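Local atomic coordinates of histone RNA hairpin-binding protein (PDB entry 4TV0), a protein that binds the stem-loop of histone mRNA and takes part in histone pre-mRNA 3' processing, coupling histone mRNA production to the cell cycle. Residues 12-15 with 16-20. The protein carries 2 engineered substitutions. Sequence-based numbering, arbitrary orientation.
Sequences LSRR and QKQID
Gln18 runs back along helix 9-22, beside Arg14 O and Arg15. Gln18 CB lies 3.6 Å from Arg15 O. CG stands anti to the residue's own carbonyl carbon (chi1 -70°), and the chain is extended beyond it. Gln18 CG thereby passes 3.5 Å from Arg14 O. Gln18 CD follows at 3.8 Å from Arg14 O. At the tip, Gln18 OE1 comes to 3.4 Å from Arg15 CA, while NE2 reaches across to helix 56-67 and hydrogen-bonds Asp60. Cut back to an alanine, the position is likely to leave Asp60 without this amide partner and to open a gap beside Arg15 and Phe59.

The backbone hydrogen bond from Gln18 N to Arg14 O is nearly straight, with an N-H...O angle of 173°, and Ile19 N donates to Arg15 O over 3.1 Å. Two residues before Gln18, Gln16 N donates to Leu12 O at 2.9 Å. Arg15, the buried member, runs extended from CG to NE; its NH1 hydrogen-bonds the carbonyl oxygens of Lys50 and Gly52, and its guanidinium makes a cation-pi contact with Phe59. Arg14 and Lys17 instead pack against RNA phosphates. The i to i+4 backbone bonding is that of an alpha-helix, here one whose residues divide between contacts inside the SLBP RNA-binding domain and contacts with the histone mRNA stem-loop.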
ATOM      1  N   LEU A  12       6.275  -5.600   4.129  1.00 34.73           N
ATOM      2  CA  LEU A  12       4.911  -6.134   4.127  1.00 32.15           C
ATOM      3  C   LEU A  12       4.005  -5.477   5.169  1.00 36.67           C
ATOM      4  O   LEU A  12       2.887  -5.066   4.858  1.00 34.68           O
ATOM      5  CB  LEU A  12       4.899  -7.653   4.313  1.00 31.05           C
ATOM      6  CG  LEU A  12       5.366  -8.426   3.077  1.00 33.87           C
ATOM      7  CD1 LEU A  12       5.143  -9.931   3.225  1.00 27.59           C
ATOM      8  CD2 LEU A  12       4.660  -7.858   1.851  1.00 36.97           C
ATOM      9  N   SER A  13       4.489  -5.363   6.400  1.00 37.31           N
ATOM     10  CA  SER A  13       3.646  -4.827   7.459  1.00 30.32           C
ATOM     11  C   SER A  13       3.340  -3.332   7.273  1.00 36.04           C
ATOM     12  O   SER A  13       2.240  -2.890   7.594  1.00 37.62           O
ATOM     13  CB  SER A  13       4.247  -5.102   8.832  1.00 27.63           C
ATOM     14  OG  SER A  13       5.440  -4.382   8.987  1.00 29.41           O
ATOM     15  N   ARG A  14       4.291  -2.563   6.748  1.00 28.03           N
ATOM     16  CA  ARG A  14       4.043  -1.152   6.492  1.00 27.06           C
ATOM     17  C   ARG A  14       3.070  -1.015   5.324  1.00 36.59           C
ATOM     18  O   ARG A  14       2.236  -0.110   5.278  1.00 36.44           O
ATOM     19  CB  ARG A  14       5.339  -0.409   6.140  1.00 27.81           C
ATOM     20  CG  ARG A  14       5.103   0.973   5.500  1.00 27.88           C
ATOM     21  CD  ARG A  14       6.392   1.736   5.106  1.00 27.86           C
ATOM     22  NE  ARG A  14       7.002   1.219   3.880  1.00 33.03           N
ATOM     23  CZ  ARG A  14       8.137   0.524   3.843  1.00 31.75           C
ATOM     24  NH1 ARG A  14       8.788   0.287   4.973  1.00 31.98           N
ATOM     25  NH2 ARG A  14       8.626   0.070   2.686  1.00 26.53           N
ATOM     26  N   ARG A  15       3.205  -1.893   4.346  1.00 31.70           N
ATOM     27  CA  ARG A  15       2.334  -1.797   3.198  1.00 32.28           C
ATOM     28  C   ARG A  15       0.913  -2.152   3.644  1.00 32.63           C
ATOM     29  O   ARG A  15      -0.060  -1.537   3.208  1.00 34.40           O
ATOM     30  CB  ARG A  15       2.813  -2.695   2.064  1.00 24.77           C
ATOM     31  CG  ARG A  15       4.035  -2.164   1.342  1.00 23.87           C
ATOM     32  CD  ARG A  15       4.423  -3.130   0.216  1.00 24.86           C
ATOM     33  NE  ARG A  15       5.569  -2.686  -0.569  1.00 18.91           N
ATOM     34  CZ  ARG A  15       6.126  -3.423  -1.525  1.00 20.54           C
ATOM     35  NH1 ARG A  15       5.637  -4.625  -1.830  1.00 24.40           N
ATOM     36  NH2 ARG A  15       7.158  -2.954  -2.200  1.00 20.41           N
ATOM     37  N   GLN A  16       0.806  -3.107   4.556  1.00 32.13           N
ATOM     38  CA  GLN A  16      -0.488  -3.564   5.018  1.00 33.71           C
ATOM     39  C   GLN A  16      -1.152  -2.439   5.808  1.00 41.93           C
ATOM     40  O   GLN A  16      -2.374  -2.348   5.872  1.00 47.52           O
ATOM     41  CB  GLN A  16      -0.306  -4.821   5.867  1.00 31.88           C
ATOM     42  CG  GLN A  16      -1.592  -5.466   6.342  1.00 41.25           C
ATOM     43  CD  GLN A  16      -2.646  -5.553   5.249  1.00 49.22           C
ATOM     44  OE1 GLN A  16      -2.553  -6.378   4.328  1.00 44.90           O
ATOM     45  NE2 GLN A  16      -3.661  -4.696   5.344  1.00 45.37           N
ATOM     46  N   LYS A  17      -0.328  -1.565   6.380  1.00 35.64           N
ATOM     47  CA  LYS A  17      -0.796  -0.530   7.280  1.00 35.98           C
ATOM     48  C   LYS A  17      -1.382   0.593   6.443  1.00 40.35           C
ATOM     49  O   LYS A  17      -2.473   1.080   6.720  1.00 41.40           O
ATOM     50  CB  LYS A  17       0.358  -0.036   8.172  1.00 37.18           C
ATOM     51  CG  LYS A  17      -0.030   0.811   9.390  1.00 32.58           C
ATOM     52  CD  LYS A  17       1.181   1.565   9.958  1.00 33.76           C
ATOM     53  CE  LYS A  17       0.775   2.753  10.840  1.00 45.73           C
ATOM     54  NZ  LYS A  17       1.814   3.842  10.864  1.00 53.72           N
ATOM     55  N   GLN A  18      -0.654   0.993   5.407  1.00 44.55           N
ATOM     56  CA  GLN A  18      -1.156   1.965   4.442  1.00 45.20           C
ATOM     57  C   GLN A  18      -2.515   1.519   3.891  1.00 46.59           C
ATOM     58  O   GLN A  18      -3.438   2.322   3.724  1.00 48.99           O
ATOM     59  CB  GLN A  18      -0.176   2.102   3.278  1.00 40.88           C
ATOM     60  CG  GLN A  18       1.128   2.781   3.603  1.00 37.01           C
ATOM     61  CD  GLN A  18       2.171   2.552   2.521  1.00 39.37           C
ATOM     62  OE1 GLN A  18       2.491   1.408   2.179  1.00 48.27           O
ATOM     63  NE2 GLN A  18       2.689   3.635   1.962  1.00 37.55           N
ATOM     64  N   ILE A  19      -2.616   0.225   3.605  1.00 33.58           N
ATOM     65  CA  ILE A  19      -3.844  -0.370   3.115  1.00 32.61           C
ATOM     66  C   ILE A  19      -4.942  -0.301   4.156  1.00 38.09           C
ATOM     67  O   ILE A  19      -6.031   0.180   3.866  1.00 38.14           O
ATOM     68  CB  ILE A  19      -3.625  -1.823   2.703  1.00 31.86           C
ATOM     69  CG1 ILE A  19      -2.917  -1.868   1.352  1.00 27.55           C
ATOM     70  CG2 ILE A  19      -4.944  -2.574   2.633  1.00 37.89           C
ATOM     71  CD1 ILE A  19      -2.313  -3.230   1.044  1.00 26.42           C
ATOM     72  N   ASP A  20      -4.645  -0.771   5.365  1.00 42.87           N
ATOM     73  CA  ASP A  20      -5.597  -0.702   6.464  1.00 41.71           C
ATOM     74  C   ASP A  20      -6.155   0.700   6.608  1.00 42.75           C
ATOM     75  O   ASP A  20      -7.360   0.888   6.590  1.00 47.04           O
ATOM     76  CB  ASP A  20      -4.968  -1.171   7.774  1.00 39.17           C
ATOM     77  CG  ASP A  20      -4.895  -2.670   7.861  1.00 46.67           C
ATOM     78  OD1 ASP A  20      -5.154  -3.329   6.830  1.00 55.86           O
ATOM     79  OD2 ASP A  20      -4.584  -3.200   8.945  1.00 52.46           O
TER